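Local structure of cysteine protease (5HU4) at residues A[74-79]-A[136-141]. The protein cleaves the C-terminal sorting signal of surface proteins and, through a thioester intermediate, attaches them covalently to the cell wall. Numbering follows the deposited sequence.
Sequences TDLENL and ELENKY
L79 reaches across to helix 135-141 and sets one methyl, CD2, against the neighbouring side chains of L137 and Y141. Its CB starts the chain toward the helix; with CG anti to the backbone N (chi1 170°), the branch continues that way and CD2 is its leading atom. Neither CB, CG nor CD1 comes close to 136-141, so CD2 does the work. It lies 3.8 Å from CD2 of L137, with CB, CG and CD1 of that leucine little farther off, and 3.8 Å from CD2 of Y141, where it approaches the ring obliquely. The L79 side chain crosses both partners at about a right angle. L137 and Y141 are one helical turn apart, joined by the bond from Y141 N to L137 O, and thus offer the methyl two neighbouring apolar surfaces.

Farther out, contact is looser: CG and CD1 of L76 both lie 4.0 Å from OE2 of E138, an apolar branch brushing a carboxylate oxygen near solvent.

The turn that carries L76 and leads into L79 is pinned from within. T74 OG1 takes the N-H of L76 in an ST turn and gives its own proton to N78 O at 2.8 Å, while D75 OD1 accepts from both E77 N and N78 N, the latter nearly straight at 170°.

This turn links antiparallel strands 70-74 and 78-91 of the sortase beta-barrel; T74 bonds on to S6 of strand 3-9, closing the sheet. Strand 119-132 pairs with 78-91 and leads through a short link into helix 135-141, which packs back against the hairpin; Y141 also stacks on Y72, and F142 touches L79.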
loop_
_atom_site.group_PDB
_atom_site.type_symbol
_atom_site.label_atom_id
_atom_site.label_comp_id
_atom_site.label_asym_id
_atom_site.label_seq_id
_atom_site.Cartn_x
_atom_site.Cartn_y
_atom_site.Cartn_z
ATOM N N THR A 74 -8.885 2.245 2.668
ATOM C CA THR A 74 -10.270 2.692 2.585
ATOM C C THR A 74 -10.605 3.348 1.248
ATOM O O THR A 74 -9.753 3.970 0.609
ATOM C CB THR A 74 -10.613 3.679 3.724
ATOM O OG1 THR A 74 -12.024 3.933 3.733
ATOM C CG2 THR A 74 -9.860 4.993 3.555
ATOM N N ASP A 75 -11.855 3.182 0.829
ATOM C CA ASP A 75 -12.383 3.859 -0.347
ATOM C C ASP A 75 -13.372 4.925 0.107
ATOM O O ASP A 75 -14.189 5.409 -0.679
ATOM C CB ASP A 75 -13.052 2.863 -1.299
ATOM C CG ASP A 75 -14.005 1.916 -0.584
ATOM O OD1 ASP A 75 -14.359 2.183 0.584
ATOM O OD2 ASP A 75 -14.403 0.903 -1.197
ATOM N N LEU A 76 -13.275 5.264 1.394
ATOM C CA LEU A 76 -14.174 6.194 2.080
ATOM C C LEU A 76 -15.609 5.672 2.146
ATOM O O LEU A 76 -16.546 6.433 2.385
ATOM C CB LEU A 76 -14.139 7.577 1.424
ATOM C CG LEU A 76 -13.366 8.635 2.215
ATOM C CD1 LEU A 76 -11.889 8.281 2.303
ATOM C CD2 LEU A 76 -13.556 10.018 1.606
ATOM N N GLU A 77 -15.769 4.369 1.947
ATOM C CA GLU A 77 -17.042 3.701 2.190
ATOM C C GLU A 77 -16.825 2.577 3.197
ATOM O O GLU A 77 -17.594 2.415 4.145
ATOM C CB GLU A 77 -17.641 3.154 0.892
ATOM C CG GLU A 77 -18.048 4.224 -0.111
ATOM C CD GLU A 77 -19.075 5.197 0.443
ATOM O OE1 GLU A 77 -19.963 4.758 1.203
ATOM O OE2 GLU A 77 -18.996 6.401 0.116
ATOM N N ASN A 78 -15.760 1.812 2.987
ATOM C CA ASN A 78 -15.408 0.717 3.883
ATOM C C ASN A 78 -13.973 0.820 4.386
ATOM O O ASN A 78 -13.098 1.348 3.698
ATOM C CB ASN A 78 -15.607 -0.629 3.184
ATOM C CG ASN A 78 -17.065 -0.989 3.020
ATOM O OD1 ASN A 78 -17.861 -0.837 3.947
ATOM N ND2 ASN A 78 -17.427 -1.474 1.838
ATOM N N LEU A 79 -13.743 0.312 5.593
ATOM C CA LEU A 79 -12.398 0.218 6.141
ATOM C C LEU A 79 -11.890 -1.211 6.010
ATOM O O LEU A 79 -12.448 -2.134 6.603
ATOM C CB LEU A 79 -12.375 0.663 7.604
ATOM C CG LEU A 79 -11.083 0.407 8.380
ATOM C CD1 LEU A 79 -9.916 1.136 7.734
ATOM C CD2 LEU A 79 -11.240 0.829 9.833
ATOM N N GLU A 136 -15.133 8.407 13.127
ATOM C CA GLU A 136 -14.160 8.033 14.150
ATOM C C GLU A 136 -13.034 7.156 13.594
ATOM O O GLU A 136 -11.866 7.368 13.916
ATOM C CB GLU A 136 -14.868 7.322 15.313
ATOM C CG GLU A 136 -15.586 6.044 14.919
ATOM C CD GLU A 136 -16.393 5.442 16.049
ATOM O OE1 GLU A 136 -16.173 5.833 17.215
ATOM O OE2 GLU A 136 -17.246 4.570 15.771
ATOM N N LEU A 137 -13.385 6.184 12.755
ATOM C CA LEU A 137 -12.401 5.274 12.177
ATOM C C LEU A 137 -11.515 6.005 11.178
ATOM O O LEU A 137 -10.302 5.793 11.138
ATOM C CB LEU A 137 -13.091 4.088 11.500
ATOM C CG LEU A 137 -13.690 3.019 12.416
ATOM C CD1 LEU A 137 -14.576 2.066 11.626
ATOM C CD2 LEU A 137 -12.591 2.257 13.139
ATOM N N GLU A 138 -12.133 6.862 10.372
ATOM C CA GLU A 138 -11.401 7.658 9.395
ATOM C C GLU A 138 -10.384 8.561 10.080
ATOM O O GLU A 138 -9.231 8.633 9.662
ATOM C CB GLU A 138 -12.364 8.494 8.551
ATOM C CG GLU A 138 -11.732 9.732 7.941
ATOM C CD GLU A 138 -12.594 10.362 6.869
ATOM O OE1 GLU A 138 -13.664 10.905 7.209
ATOM O OE2 GLU A 138 -12.198 10.320 5.687
ATOM N N ASN A 139 -10.811 9.244 11.138
ATOM C CA ASN A 139 -9.928 10.149 11.862
ATOM C C ASN A 139 -8.884 9.413 12.698
ATOM O O ASN A 139 -7.841 9.974 13.029
ATOM C CB ASN A 139 -10.743 11.083 12.760
ATOM C CG ASN A 139 -11.128 12.373 12.062
ATOM O OD1 ASN A 139 -12.217 12.487 11.497
ATOM N ND2 ASN A 139 -10.233 13.355 12.095
ATOM N N LYS A 140 -9.160 8.158 13.037
ATOM C CA LYS A 140 -8.228 7.381 13.846
ATOM C C LYS A 140 -7.101 6.800 13.001
ATOM O O LYS A 140 -5.927 6.928 13.346
ATOM C CB LYS A 140 -8.953 6.252 14.581
ATOM C CG LYS A 140 -8.182 5.717 15.779
ATOM C CD LYS A 140 -8.608 4.306 16.148
ATOM C CE LYS A 140 -7.893 3.838 17.406
ATOM N NZ LYS A 140 -6.454 4.221 17.400
ATOM N N TYR A 141 -7.462 6.163 11.891
ATOM C CA TYR A 141 -6.482 5.460 11.071
ATOM C C TYR A 141 -5.990 6.294 9.894
ATOM O O TYR A 141 -4.871 6.107 9.423
ATOM C CB TYR A 141 -7.064 4.139 10.571
ATOM C CG TYR A 141 -7.359 3.169 11.690
ATOM C CD1 TYR A 141 -6.338 2.694 12.503
ATOM C CD2 TYR A 141 -8.652 2.730 11.937
ATOM C CE1 TYR A 141 -6.597 1.811 13.531
ATOM C CE2 TYR A 141 -8.920 1.844 12.963
ATOM C CZ TYR A 141 -7.888 1.387 13.756
ATOM O OH TYR A 141 -8.144 0.505 14.780
#